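Local structure of minor fimbrium subunit Mfa5 (Porphyromonas gingivalis ATCC 33277, 6TO1) at residues 357-362 / 382-387. The protein serves as an accessory subunit of the minor fimbriae, adhesive pili that mediate biofilm formation and attachment to host cells and other oral bacteria. Numbering follows the deposited sequence. Where two conformers were deposited one is given.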
loop_
_atom_site.group_PDB
_atom_site.type_symbol
_atom_site.label_atom_id
_atom_site.label_comp_id
_atom_site.label_asym_id
_atom_site.label_seq_id
_atom_site.Cartn_x
_atom_site.Cartn_y
_atom_site.Cartn_z
ATOM N N THR A 357 7.055 -3.333 -22.854
ATOM C CA THR A 357 5.769 -3.795 -23.357
ATOM C C THR A 357 5.444 -3.031 -24.634
ATOM O O THR A 357 5.556 -1.805 -24.669
ATOM C CB THR A 357 4.677 -3.573 -22.307
ATOM O OG1 THR A 357 5.000 -4.333 -21.145
ATOM C CG2 THR A 357 3.332 -4.009 -22.821
ATOM N N ILE A 358 5.038 -3.753 -25.670
ATOM C CA ILE A 358 4.777 -3.144 -26.966
ATOM C C ILE A 358 3.304 -3.277 -27.291
ATOM O O ILE A 358 2.791 -4.396 -27.405
ATOM C CB ILE A 358 5.606 -3.774 -28.105
ATOM C CG1 ILE A 358 7.021 -4.021 -27.631
ATOM C CG2 ILE A 358 5.511 -2.891 -29.337
ATOM C CD1 ILE A 358 7.766 -2.811 -27.208
ATOM N N HIS A 359 2.661 -2.135 -27.535
ATOM C CA HIS A 359 1.296 -2.053 -28.025
ATOM C C HIS A 359 1.305 -1.552 -29.463
ATOM O O HIS A 359 2.045 -0.617 -29.793
ATOM C CB HIS A 359 0.465 -1.076 -27.201
ATOM C CG HIS A 359 0.629 -1.229 -25.730
ATOM N ND1 HIS A 359 -0.321 -1.849 -24.945
ATOM C CD2 HIS A 359 1.618 -0.838 -24.895
ATOM C CE1 HIS A 359 0.090 -1.841 -23.689
ATOM N NE2 HIS A 359 1.256 -1.223 -23.629
ATOM N N THR A 360 0.479 -2.141 -30.312
ATOM C CA THR A 360 0.383 -1.645 -31.676
ATOM C C THR A 360 -1.082 -1.396 -31.995
ATOM O O THR A 360 -1.969 -2.126 -31.562
ATOM C CB THR A 360 0.983 -2.609 -32.715
ATOM O OG1 THR A 360 0.332 -3.878 -32.595
ATOM C CG2 THR A 360 2.461 -2.782 -32.495
ATOM N N ILE A 361 -1.318 -0.371 -32.798
ATOM C CA ILE A 361 -2.662 0.055 -33.161
ATOM C C ILE A 361 -2.667 0.216 -34.666
ATOM O O ILE A 361 -1.875 0.988 -35.205
ATOM C CB ILE A 361 -3.051 1.370 -32.461
ATOM C CG1 ILE A 361 -2.895 1.218 -30.953
ATOM C CG2 ILE A 361 -4.446 1.767 -32.847
ATOM C CD1 ILE A 361 -3.105 2.526 -30.210
ATOM N N GLY A 362 -3.560 -0.497 -35.350
ATOM C CA GLY A 362 -3.553 -0.533 -36.796
ATOM C C GLY A 362 -4.612 0.392 -37.366
ATOM O O GLY A 362 -5.805 0.196 -37.138
ATOM N N GLU A 382 -0.668 -10.890 -29.500
ATOM C CA GLU A 382 -1.753 -10.468 -30.375
ATOM C C GLU A 382 -2.765 -9.609 -29.629
ATOM O O GLU A 382 -3.375 -8.709 -30.222
ATOM C CB GLU A 382 -2.458 -11.683 -30.998
ATOM C CG GLU A 382 -3.812 -11.340 -31.585
ATOM C CD GLU A 382 -4.257 -12.324 -32.659
ATOM O OE1 GLU A 382 -5.314 -12.083 -33.279
ATOM O OE2 GLU A 382 -3.537 -13.319 -32.889
ATOM N N ASN A 383 -2.947 -9.863 -28.333
ATOM C CA ASN A 383 -3.883 -9.084 -27.536
ATOM C C ASN A 383 -3.388 -7.671 -27.243
ATOM O O ASN A 383 -4.171 -6.858 -26.752
ATOM C CB ASN A 383 -4.177 -9.806 -26.228
ATOM C CG ASN A 383 -5.113 -10.994 -26.422
ATOM O OD1 ASN A 383 -5.743 -11.137 -27.476
ATOM N ND2 ASN A 383 -5.201 -11.854 -25.417
ATOM N N HIS A 384 -2.119 -7.358 -27.522
ATOM C CA HIS A 384 -1.630 -5.990 -27.439
ATOM C C HIS A 384 -1.679 -5.266 -28.784
ATOM O O HIS A 384 -1.119 -4.168 -28.913
ATOM C CB HIS A 384 -0.200 -5.964 -26.895
ATOM C CG HIS A 384 -0.113 -6.180 -25.420
ATOM N ND1 HIS A 384 -0.402 -7.393 -24.826
ATOM C CD2 HIS A 384 0.232 -5.344 -24.418
ATOM C CE1 HIS A 384 -0.221 -7.294 -23.525
ATOM N NE2 HIS A 384 0.154 -6.059 -23.250
ATOM N N PHE A 385 -2.325 -5.857 -29.779
ATOM C CA PHE A 385 -2.673 -5.198 -31.024
ATOM C C PHE A 385 -4.177 -4.966 -31.056
ATOM O O PHE A 385 -4.954 -5.827 -30.621
ATOM C CB PHE A 385 -2.277 -6.060 -32.237
ATOM C CG PHE A 385 -2.941 -5.654 -33.497
ATOM C CD1 PHE A 385 -2.458 -4.594 -34.241
ATOM C CD2 PHE A 385 -4.070 -6.325 -33.959
ATOM C CE1 PHE A 385 -3.065 -4.216 -35.418
ATOM C CE2 PHE A 385 -4.693 -5.930 -35.133
ATOM C CZ PHE A 385 -4.175 -4.888 -35.868
ATOM N N PHE A 386 -4.598 -3.826 -31.590
ATOM C CA PHE A 386 -5.996 -3.661 -31.964
ATOM C C PHE A 386 -6.120 -2.713 -33.146
ATOM O O PHE A 386 -5.241 -1.890 -33.404
ATOM C CB PHE A 386 -6.855 -3.207 -30.762
ATOM C CG PHE A 386 -6.463 -1.886 -30.146
ATOM C CD1 PHE A 386 -6.953 -0.700 -30.667
ATOM C CD2 PHE A 386 -5.658 -1.835 -29.016
ATOM C CE1 PHE A 386 -6.624 0.516 -30.095
ATOM C CE2 PHE A 386 -5.316 -0.612 -28.442
ATOM C CZ PHE A 386 -5.822 0.552 -28.976
ATOM N N THR A 387 -7.197 -2.886 -33.902
ATOM C CA THR A 387 -7.485 -1.985 -35.004
ATOM C C THR A 387 -8.091 -0.702 -34.452
ATOM O O THR A 387 -8.772 -0.707 -33.429
ATOM C CB THR A 387 -8.450 -2.615 -36.008
ATOM O OG1 THR A 387 -9.636 -3.007 -35.310
ATOM C CG2 THR A 387 -7.822 -3.840 -36.662
#
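T360 and F386 carry the parallel pairing of strand 385-387 with strand 357-362, through three backbone hydrogen bonds. T360 gives its N-H to H384 O (N to O 2.9 Å) and receives F386 N on its own O (3.1 Å) in the carbonyl plane; G362 N then reaches F386 O at 2.9 Å. T360 thus bonds to the residues before and after F385, the parallel pattern that sets T360 opposite F385.

On one face, I361 and F386 lie side by side. F386 CG sits between the backbone N and the carbonyl carbon (chi1 61°), which brings the ring beside I361; I361 CG1 lies over its face, 4.0 Å from the centroid, while I361 CD1 meets F386 CZ. On the other face, T360 OG1 lies at the edge of the F385 ring, 3.3 Å from CD1, and bonds to L375 O of helix 369-378, which also packs on F385.

At the end of the 3-10 turn 382-384, H384 turns toward strand 357-362: its CD2 lies 3.6 Å from H359 ND1, the ring planes inclined at 46°, and T357 CG2 touches the same carbon. H384 ND1 is hydrogen-bonded to D381 OD1, H359 NE2 to H229 ND1.

Strand 357-362, helix 369-378 and strand 385-387 form a beta-alpha-beta crossover, closing one edge of the von Willebrand factor A sheet.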